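Local coordinates for protein type-2 restriction enzyme AgeI (Thalassobius gelatinovorus, PDB 5DWA) that recognises the double-stranded DNA sequence 5'-ACCGGT-3' and cuts it after the first A, acting as a type II restriction endonuclease, at residues 58-66 against 238-246. Residues are numbered along the deposited sequence; the frame is centred on the assembly and turned at random.
Sequences CPDANPSDL and FSYNLRTSP
Asn62, Asp65 and Pro63, at the N-terminal end of helix 63-78, meet Asn241, Arg243 and Leu242 in a largely buried, mainly polar contact with the loop that follows strand 236-239 of the mixed sheet. Asn62 is the N-cap: its OD1 accepts from Ser64 N at 3.0 Å and, across the contact, from Leu242 N at 3.2 Å, the two donors lying on opposite faces of the amide. With CG anti to the backbone N (chi1 -175°), the same amide sends ND2 to Asn241 OD1 at 2.9 Å, in its own plane and almost straight (178°). Asn241 OD1 in turn closes an Asx turn by accepting from Arg243 N, which arrives over the other face from Asn62 ND2. Arg243 and Asp65 form an end-on salt bridge, NH1 to OD1 at 3.0 Å and NH2 to OD2 at 2.8 Å, both on the syn side; the guanidinium and carboxylate planes are 25° apart. Asn211 also donates to Asp65 OD1 and to Ser64 OG, while Ser64 OG bonds Leu197 O, tying the helix start to the loop after strand 191-196. Apolar contacts flank the polar centre: Leu242 CG meets Pro63 CD at 3.8 Å, and Pro63 CB also packs on Tyr240 CB. About 8 Å from the bound DNA at its nearest atom, the contact joins a helix N-terminus to the loop leaving an inner strand of the PD-(D/E)XK nuclease sheet through an asparagine N-cap paired with an Asx turn.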
ATOM      1  N   CYS A  58     -22.715   7.387 -20.505  1.00 19.28           N
ATOM      2  CA  CYS A  58     -23.629   6.886 -19.487  1.00 19.24           C
ATOM      3  C   CYS A  58     -23.658   7.801 -18.271  1.00 19.81           C
ATOM      4  O   CYS A  58     -23.143   7.453 -17.205  1.00 18.84           O
ATOM      5  CB  CYS A  58     -23.232   5.471 -19.067  1.00 19.78           C
ATOM      6  SG  CYS A  58     -23.263   4.289 -20.440  1.00 20.88           S
ATOM      7  N   PRO A  59     -24.280   8.976 -18.417  1.00 20.55           N
ATOM      8  CA  PRO A  59     -24.235   9.974 -17.342  1.00 21.20           C
ATOM      9  C   PRO A  59     -25.028   9.595 -16.092  1.00 21.08           C
ATOM     10  O   PRO A  59     -24.794  10.184 -15.034  1.00 21.24           O
ATOM     11  CB  PRO A  59     -24.830  11.220 -18.001  1.00 22.08           C
ATOM     12  CG  PRO A  59     -25.702  10.695 -19.097  1.00 20.97           C
ATOM     13  CD  PRO A  59     -25.049   9.442 -19.588  1.00 20.50           C
ATOM     14  N   ASP A  60     -25.946   8.639 -16.200  1.00 22.31           N
ATOM     15  CA  ASP A  60     -26.743   8.241 -15.046  1.00 22.96           C
ATOM     16  C   ASP A  60     -26.183   7.002 -14.366  1.00 21.56           C
ATOM     17  O   ASP A  60     -26.673   6.582 -13.316  1.00 23.00           O
ATOM     18  CB  ASP A  60     -28.194   8.001 -15.461  1.00 25.75           C
ATOM     19  CG  ASP A  60     -28.878   9.268 -15.921  1.00 30.96           C
ATOM     20  OD1 ASP A  60     -28.509  10.355 -15.428  1.00 33.06           O
ATOM     21  OD2 ASP A  60     -29.783   9.179 -16.777  1.00 33.28           O
ATOM     22  N   ALA A  61     -25.154   6.419 -14.968  1.00 18.79           N
ATOM     23  CA  ALA A  61     -24.532   5.233 -14.406  1.00 17.07           C
ATOM     24  C   ALA A  61     -23.658   5.635 -13.231  1.00 16.94           C
ATOM     25  O   ALA A  61     -23.238   6.791 -13.128  1.00 17.34           O
ATOM     26  CB  ALA A  61     -23.720   4.503 -15.457  1.00 16.45           C
ATOM     27  N   ASN A  62     -23.398   4.684 -12.347  1.00 16.66           N
ATOM     28  CA  ASN A  62     -22.483   4.899 -11.241  1.00 16.47           C
ATOM     29  C   ASN A  62     -21.057   4.973 -11.792  1.00 15.83           C
ATOM     30  O   ASN A  62     -20.538   3.994 -12.327  1.00 15.45           O
ATOM     31  CB  ASN A  62     -22.637   3.775 -10.205  1.00 15.95           C
ATOM     32  CG  ASN A  62     -21.805   4.001  -8.957  1.00 16.58           C
ATOM     33  OD1 ASN A  62     -20.831   4.758  -8.970  1.00 15.97           O
ATOM     34  ND2 ASN A  62     -22.190   3.345  -7.865  1.00 16.16           N
ATOM     35  N   PRO A  63     -20.414   6.146 -11.665  1.00 15.59           N
ATOM     36  CA  PRO A  63     -19.075   6.302 -12.239  1.00 13.53           C
ATOM     37  C   PRO A  63     -18.104   5.260 -11.693  1.00 13.58           C
ATOM     38  O   PRO A  63     -17.298   4.693 -12.425  1.00 14.00           O
ATOM     39  CB  PRO A  63     -18.672   7.717 -11.805  1.00 14.30           C
ATOM     40  CG  PRO A  63     -19.973   8.435 -11.603  1.00 14.51           C
ATOM     41  CD  PRO A  63     -20.903   7.388 -11.046  1.00 14.46           C
ATOM     42  N   SER A  64     -18.215   4.984 -10.404  1.00 13.42           N
ATOM     43  CA  SER A  64     -17.345   3.995  -9.780  1.00 13.26           C
ATOM     44  C   SER A  64     -17.549   2.610 -10.400  1.00 12.95           C
ATOM     45  O   SER A  64     -16.589   1.855 -10.563  1.00 13.51           O
ATOM     46  CB  SER A  64     -17.588   3.954  -8.274  1.00 11.87           C
ATOM     47  OG  SER A  64     -16.624   3.156  -7.616  1.00 12.10           O
ATOM     48  N   ASP A  65     -18.792   2.292 -10.760  1.00 13.82           N
ATOM     49  CA  ASP A  65     -19.091   1.026 -11.431  1.00 14.50           C
ATOM     50  C   ASP A  65     -18.546   1.002 -12.857  1.00 14.21           C
ATOM     51  O   ASP A  65     -18.099  -0.038 -13.329  1.00 15.25           O
ATOM     52  CB  ASP A  65     -20.604   0.757 -11.452  1.00 16.11           C
ATOM     53  CG  ASP A  65     -21.129   0.245 -10.123  1.00 19.07           C
ATOM     54  OD1 ASP A  65     -20.415   0.342  -9.107  1.00 19.45           O
ATOM     55  OD2 ASP A  65     -22.272  -0.253 -10.097  1.00 21.06           O
ATOM     56  N   LEU A  66     -18.560   2.145 -13.542  1.00 13.85           N
ATOM     57  CA  LEU A  66     -17.985   2.189 -14.878  1.00 13.45           C
ATOM     58  C   LEU A  66     -16.490   1.930 -14.807  1.00 13.32           C
ATOM     59  O   LEU A  66     -15.919   1.259 -15.659  1.00 15.19           O
ATOM     60  CB  LEU A  66     -18.250   3.528 -15.561  1.00 14.32           C
ATOM     61  CG  LEU A  66     -19.702   3.822 -15.935  1.00 15.54           C
ATOM     62  CD1 LEU A  66     -19.823   5.232 -16.477  1.00 16.77           C
ATOM     63  CD2 LEU A  66     -20.184   2.809 -16.969  1.00 17.44           C
ATOM     64  N   PHE A 238     -14.753  14.038  -1.761  1.00 14.08           N
ATOM     65  CA  PHE A 238     -15.703  13.911  -2.855  1.00 14.74           C
ATOM     66  C   PHE A 238     -15.616  12.510  -3.403  1.00 14.67           C
ATOM     67  O   PHE A 238     -14.555  12.083  -3.833  1.00 14.18           O
ATOM     68  CB  PHE A 238     -15.419  14.953  -3.936  1.00 16.12           C
ATOM     69  CG  PHE A 238     -15.618  16.353  -3.458  1.00 17.00           C
ATOM     70  CD1 PHE A 238     -14.605  17.017  -2.778  1.00 17.57           C
ATOM     71  CD2 PHE A 238     -16.834  16.994  -3.639  1.00 17.06           C
ATOM     72  CE1 PHE A 238     -14.795  18.303  -2.316  1.00 18.09           C
ATOM     73  CE2 PHE A 238     -17.028  18.273  -3.168  1.00 18.47           C
ATOM     74  CZ  PHE A 238     -16.007  18.927  -2.507  1.00 18.87           C
ATOM     75  N   SER A 239     -16.729  11.786  -3.338  1.00 14.98           N
ATOM     76  CA  SER A 239     -16.782  10.432  -3.857  1.00 14.40           C
ATOM     77  C   SER A 239     -17.638  10.388  -5.104  1.00 14.50           C
ATOM     78  O   SER A 239     -18.661  11.070  -5.192  1.00 15.12           O
ATOM     79  CB  SER A 239     -17.336   9.467  -2.811  1.00 14.68           C
ATOM     80  OG  SER A 239     -17.544   8.190  -3.400  1.00 15.18           O
ATOM     81  N   TYR A 240     -17.218   9.571  -6.061  1.00 14.88           N
ATOM     82  CA  TYR A 240     -17.974   9.405  -7.294  1.00 15.31           C
ATOM     83  C   TYR A 240     -18.541   8.000  -7.378  1.00 14.88           C
ATOM     84  O   TYR A 240     -18.864   7.502  -8.456  1.00 15.11           O
ATOM     85  CB  TYR A 240     -17.097   9.739  -8.502  1.00 15.26           C
ATOM     86  CG  TYR A 240     -16.580  11.153  -8.407  1.00 15.43           C
ATOM     87  CD1 TYR A 240     -15.304  11.417  -7.913  1.00 15.48           C
ATOM     88  CD2 TYR A 240     -17.392  12.228  -8.744  1.00 15.91           C
ATOM     89  CE1 TYR A 240     -14.838  12.727  -7.797  1.00 16.28           C
ATOM     90  CE2 TYR A 240     -16.936  13.533  -8.626  1.00 16.92           C
ATOM     91  CZ  TYR A 240     -15.657  13.771  -8.153  1.00 17.47           C
ATOM     92  OH  TYR A 240     -15.202  15.067  -8.023  1.00 18.18           O
ATOM     93  N   ASN A 241     -18.651   7.367  -6.217  1.00 13.86           N
ATOM     94  CA  ASN A 241     -19.450   6.158  -6.100  1.00 13.92           C
ATOM     95  C   ASN A 241     -20.827   6.573  -5.622  1.00 14.30           C
ATOM     96  O   ASN A 241     -20.966   7.028  -4.490  1.00 15.23           O
ATOM     97  CB  ASN A 241     -18.809   5.172  -5.122  1.00 13.75           C
ATOM     98  CG  ASN A 241     -19.489   3.815  -5.122  1.00 14.57           C
ATOM     99  OD1 ASN A 241     -20.674   3.703  -5.433  1.00 14.43           O
ATOM    100  ND2 ASN A 241     -18.737   2.773  -4.774  1.00 15.76           N
ATOM    101  N   LEU A 242     -21.844   6.421  -6.471  1.00 15.57           N
ATOM    102  CA  LEU A 242     -23.195   6.829  -6.087  1.00 17.61           C
ATOM    103  C   LEU A 242     -23.721   6.087  -4.847  1.00 17.85           C
ATOM    104  O   LEU A 242     -24.688   6.531  -4.232  1.00 19.85           O
ATOM    105  CB  LEU A 242     -24.161   6.634  -7.254  1.00 18.92           C
ATOM    106  CG  LEU A 242     -23.810   7.407  -8.527  1.00 19.99           C
ATOM    107  CD1 LEU A 242     -24.889   7.211  -9.600  1.00 20.67           C
ATOM    108  CD2 LEU A 242     -23.598   8.884  -8.213  1.00 21.29           C
ATOM    109  N   ARG A 243     -23.086   4.971  -4.478  1.00 17.19           N
ATOM    110  CA  ARG A 243     -23.468   4.228  -3.268  1.00 16.89           C
ATOM    111  C   ARG A 243     -22.834   4.742  -1.981  1.00 16.49           C
ATOM    112  O   ARG A 243     -23.245   4.349  -0.888  1.00 18.16           O
ATOM    113  CB  ARG A 243     -23.125   2.747  -3.421  1.00 16.10           C
ATOM    114  CG  ARG A 243     -23.929   2.065  -4.499  1.00 16.47           C
ATOM    115  CD  ARG A 243     -23.776   0.557  -4.435  1.00 17.70           C
ATOM    116  NE  ARG A 243     -24.246  -0.022  -5.682  1.00 18.51           N
ATOM    117  CZ  ARG A 243     -23.533  -0.028  -6.805  1.00 18.62           C
ATOM    118  NH1 ARG A 243     -22.307   0.495  -6.824  1.00 17.21           N
ATOM    119  NH2 ARG A 243     -24.035  -0.550  -7.913  1.00 20.79           N
ATOM    120  N   THR A 244     -21.835   5.616  -2.099  1.00 15.62           N
ATOM    121  CA  THR A 244     -21.231   6.218  -0.924  1.00 16.51           C
ATOM    122  C   THR A 244     -22.291   7.015  -0.177  1.00 18.61           C
ATOM    123  O   THR A 244     -23.044   7.771  -0.790  1.00 19.50           O
ATOM    124  CB  THR A 244     -20.058   7.158  -1.293  1.00 15.09           C
ATOM    125  OG1 THR A 244     -19.070   6.435  -2.043  1.00 15.65           O
ATOM    126  CG2 THR A 244     -19.427   7.746  -0.038  1.00 16.16           C
ATOM    127  N   SER A 245     -22.364   6.829   1.137  1.00 18.60           N
ATOM    128  CA  SER A 245     -23.282   7.621   1.943  1.00 21.29           C
ATOM    129  C   SER A 245     -22.662   8.975   2.237  1.00 21.31           C
ATOM    130  O   SER A 245     -21.556   9.047   2.765  1.00 20.26           O
ATOM    131  CB  SER A 245     -23.631   6.905   3.246  1.00 24.08           C
ATOM    132  OG  SER A 245     -24.326   5.700   2.982  1.00 27.50           O
ATOM    133  N   PRO A 246     -23.373  10.053   1.889  1.00 21.85           N
ATOM    134  CA  PRO A 246     -22.858  11.383   2.217  1.00 23.01           C
ATOM    135  C   PRO A 246     -22.890  11.640   3.713  1.00 22.86           C
ATOM    136  O   PRO A 246     -23.596  10.961   4.460  1.00 22.80           O
ATOM    137  CB  PRO A 246     -23.811  12.325   1.477  1.00 23.58           C
ATOM    138  CG  PRO A 246     -25.058  11.530   1.283  1.00 24.51           C
ATOM    139  CD  PRO A 246     -24.608  10.118   1.092  1.00 23.33           C
TER